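Local coordinates for protein RNA-dependent RNA polymerase (Dera Ghazi Khan orthonairovirus, PDB 6DX2) that carries an N-terminal viral OTU cysteine protease domain with deubiquitinase activity, and as a whole probably acts as the RNA-directed RNA polymerase of the virus, at residues S67-A70 and A71-Q75; C76-A79 and K80-Y83. All coordinates share one frame; numbering follows the deposited sequence.

In the fold
Contacts 1 and 2 are consecutive in the viral OTU protease domain. Contact 1 covers the end of helix 58-71 and the turn that leaves it; contact 2 spans the short, weakly bonded helix 77-82 and the residues flanking it. Their centres lie about 11 Å apart, both some 16 to 17 Å from the centre of the chain and on the same side of it, in the helical part of the domain rather than in its mixed sheet. They also touch directly: Ala-79 and Lys-80 pack on Trp-73. The result is a connected pair of helices, 58-71 and 77-82, joined by the turn 72-76, and helix 102-112 takes side chains from both contacts.

Contact 1 (S67-A70 and A71-Q75); sequences SFAA and ANWGQ
Phe-68 and Asn-72, one helical turn apart, meet where helix 58-71 comes to its end. With CG anti to the backbone N (chi1 -169°), the phenyl ring extends outward, mostly across the helix direction, and presents one face to Asn-72. From CB outward, Asn-72 first closes on the ring: its CB stands over the face, 3.8 Å from the Phe-68 ring centroid, a CH-pi contact displaced toward the rim, with Phe-68 CE2 the nearest ring atom to it. Its CG then passes CE1 and CZ. One terminus of the amide lies over the face near CE1 and the other points away, the amide plane being turned 58° from that of the ring; which terminus is oxygen is doubtful. At the ring's edge, Gln-75 CB comes to 4.0 Å from Phe-68 CE2. Beyond the contact, the phenyl packs on Ile-107 and Ala-111 of helix 102-112.

Next to this contact the helical bonding gives out. Ala-71 N still bonds to Ser-67 O at 3.0 Å, and Asn-72 N to Phe-68 O at 2.8 Å, but Asn-72 leaves helical angles, and Trp-73 N is poorly angled for a bond to Ala-69 O. Trp-73 N instead donates to a water at 3.0 Å, and that water donates to Ala-70 O at 2.6 Å. One water thus satisfies both polar groups where the direct helical bond fails.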
# COMPACT_ATOMS: atom_id res chain seq x y z
N SER A 67 -8.60 -3.73 -13.58
CA SER A 67 -9.09 -2.86 -14.64
C SER A 67 -8.04 -1.83 -15.00
O SER A 67 -7.83 -1.53 -16.20
CB SER A 67 -10.40 -2.17 -14.23
OG SER A 67 -10.16 -0.96 -13.51
N PHE A 68 -7.35 -1.29 -13.98
CA PHE A 68 -6.29 -0.34 -14.27
C PHE A 68 -5.18 -1.02 -15.07
O PHE A 68 -4.65 -0.43 -16.01
CB PHE A 68 -5.75 0.28 -12.98
CG PHE A 68 -4.85 1.44 -13.22
CD1 PHE A 68 -5.36 2.73 -13.34
CD2 PHE A 68 -3.48 1.23 -13.42
CE1 PHE A 68 -4.52 3.81 -13.60
CE2 PHE A 68 -2.64 2.30 -13.69
CZ PHE A 68 -3.16 3.59 -13.75
N ALA A 69 -4.76 -2.23 -14.66
CA ALA A 69 -3.68 -2.94 -15.35
C ALA A 69 -4.04 -3.23 -16.81
O ALA A 69 -3.18 -3.18 -17.69
CB ALA A 69 -3.35 -4.24 -14.59
N ALA A 70 -5.32 -3.52 -17.08
CA ALA A 70 -5.77 -3.81 -18.44
C ALA A 70 -5.76 -2.55 -19.32
O ALA A 70 -5.37 -2.61 -20.51
CB ALA A 70 -7.16 -4.43 -18.38
N ALA A 71 -6.18 -1.41 -18.76
CA ALA A 71 -6.32 -0.21 -19.56
C ALA A 71 -5.06 0.63 -19.60
O ALA A 71 -4.87 1.41 -20.54
CB ALA A 71 -7.46 0.66 -19.02
N ASN A 72 -4.19 0.50 -18.60
CA ASN A 72 -3.09 1.44 -18.38
C ASN A 72 -1.82 0.69 -18.01
O ASN A 72 -1.11 1.06 -17.08
CB ASN A 72 -3.43 2.41 -17.25
CG ASN A 72 -4.35 3.46 -17.70
OD1 ASN A 72 -4.22 3.90 -18.84
ND2 ASN A 72 -5.31 3.86 -16.86
N TRP A 73 -1.52 -0.37 -18.75
CA TRP A 73 -0.40 -1.23 -18.39
C TRP A 73 0.91 -0.45 -18.35
O TRP A 73 1.78 -0.72 -17.51
CB TRP A 73 -0.30 -2.38 -19.39
CG TRP A 73 0.79 -3.36 -19.15
CD1 TRP A 73 1.75 -3.74 -20.03
CD2 TRP A 73 1.01 -4.12 -17.94
NE1 TRP A 73 2.56 -4.71 -19.45
CE2 TRP A 73 2.13 -4.95 -18.18
CE3 TRP A 73 0.37 -4.19 -16.70
CZ2 TRP A 73 2.63 -5.83 -17.20
CZ3 TRP A 73 0.87 -5.06 -15.74
CH2 TRP A 73 1.99 -5.86 -15.99
N GLY A 74 1.10 0.50 -19.28
CA GLY A 74 2.33 1.29 -19.30
C GLY A 74 2.58 2.10 -18.03
O GLY A 74 3.73 2.41 -17.73
N GLN A 75 1.52 2.44 -17.26
CA GLN A 75 1.69 3.10 -15.97
C GLN A 75 1.93 2.12 -14.82
O GLN A 75 2.17 2.56 -13.69
CB GLN A 75 0.44 3.92 -15.65
CG GLN A 75 -0.03 4.77 -16.84
CD GLN A 75 1.09 5.64 -17.42
OE1 GLN A 75 1.48 5.49 -18.59
NE2 GLN A 75 1.60 6.54 -16.59
O HOH W 1 -3.10 -1.50 -21.07

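Contact 2 (C76-A79 and K80-Y83); sequences CVQA and KLNY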
# COMPACT_ATOMS: atom_id res chain seq x y z
N CYS A 76 1.87 0.82 -15.06
CA CYS A 76 2.10 -0.18 -14.01
C CYS A 76 3.59 -0.52 -13.96
O CYS A 76 4.02 -1.60 -14.38
CB CYS A 76 1.26 -1.42 -14.29
SG CYS A 76 -0.54 -1.06 -14.27
N VAL A 77 4.38 0.47 -13.53
CA VAL A 77 5.83 0.39 -13.74
C VAL A 77 6.40 -0.84 -13.04
O VAL A 77 7.17 -1.62 -13.64
CB VAL A 77 6.53 1.67 -13.23
CG1 VAL A 77 8.06 1.56 -13.27
CG2 VAL A 77 6.06 2.88 -14.02
N GLN A 78 6.03 -1.04 -11.77
CA GLN A 78 6.63 -2.14 -11.03
C GLN A 78 6.10 -3.47 -11.52
O GLN A 78 6.86 -4.44 -11.62
CB GLN A 78 6.39 -1.97 -9.53
CG GLN A 78 7.08 -0.76 -8.88
CD GLN A 78 8.61 -0.76 -9.04
OE1 GLN A 78 9.17 -0.08 -9.92
NE2 GLN A 78 9.29 -1.52 -8.19
N ALA A 79 4.81 -3.53 -11.87
CA ALA A 79 4.25 -4.76 -12.40
C ALA A 79 4.99 -5.22 -13.66
O ALA A 79 5.23 -6.41 -13.83
CB ALA A 79 2.77 -4.58 -12.71
N LYS A 80 5.35 -4.27 -14.54
CA LYS A 80 6.10 -4.55 -15.77
C LYS A 80 7.46 -5.16 -15.52
O LYS A 80 8.00 -5.81 -16.42
CB LYS A 80 6.25 -3.26 -16.56
CG LYS A 80 5.00 -2.84 -17.30
CD LYS A 80 5.35 -1.77 -18.33
CE LYS A 80 5.27 -0.36 -17.74
NZ LYS A 80 5.51 0.75 -18.76
N LEU A 81 8.05 -4.98 -14.34
CA LEU A 81 9.32 -5.63 -14.03
C LEU A 81 9.16 -7.10 -13.71
O LEU A 81 10.09 -7.88 -13.91
CB LEU A 81 10.00 -4.95 -12.83
CG LEU A 81 10.66 -3.60 -13.09
CD1 LEU A 81 11.70 -3.75 -14.18
CD2 LEU A 81 9.65 -2.54 -13.46
N ASN A 82 7.99 -7.48 -13.21
CA ASN A 82 7.71 -8.82 -12.73
C ASN A 82 6.87 -9.64 -13.69
O ASN A 82 6.76 -10.84 -13.50
CB ASN A 82 6.98 -8.75 -11.37
CG ASN A 82 7.87 -8.27 -10.23
OD1 ASN A 82 9.09 -8.17 -10.40
ND2 ASN A 82 7.28 -8.06 -9.02
N TYR A 83 6.25 -9.02 -14.69
CA TYR A 83 5.32 -9.75 -15.55
C TYR A 83 5.51 -9.30 -16.99
O TYR A 83 5.75 -8.12 -17.24
CB TYR A 83 3.85 -9.50 -15.15
CG TYR A 83 3.56 -10.14 -13.83
CD1 TYR A 83 3.15 -11.46 -13.76
CD2 TYR A 83 3.70 -9.42 -12.66
CE1 TYR A 83 2.91 -12.07 -12.55
CE2 TYR A 83 3.46 -10.02 -11.43
CZ TYR A 83 3.06 -11.34 -11.38
OH TYR A 83 2.80 -11.92 -10.15
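Lys-80 lies back along the backbone of Cys-76 and Val-77, while Tyr-83, three residues on, turns the edge of its ring to the carbonyl of Ala-79. In Lys-80 the torsion places CG beside the backbone N (chi1 -77°), which brings CG to 3.3 Å from Cys-76 O; the chain then bends at chi3, and CE passes 4.1 Å from Val-77 CA. The aliphatic part of the lysine thus runs alongside the backbone of the preceding turn. Tyr-83 approaches quite differently, through the rim of a flat group: Ala-79 O lies in the plane of the ring, 3.6 Å from CD2. The ring is held further out, by its hydroxyl on Asp-92 and by an edge-to-face contact with Tyr-89, both of helix 86-93. Between these two residues comes Leu-81, whose CD2 methyl is doubtfully placed in the model.

The backbone bonds are a mixture. Lys-80 N bonds to Cys-76 O at 3.0 Å, nearly straight at the hydrogen (159°), as in an alpha-helix. Two bonds span only three residues, as in a 3-10 turn: Leu-81 N to Gln-78 O, and Asn-82 N to Ala-79 O at 3.0 Å, both donors standing well above the carbonyl plane. Ala-79 O therefore accepts one bond from Asn-82 N and a weak one from Tyr-83 N at 2.9 Å. The lysine ammonium, which would be expected to carry a positive charge, hydrogen-bonds to Gly-74 O and so ties Lys-80 back to the preceding turn.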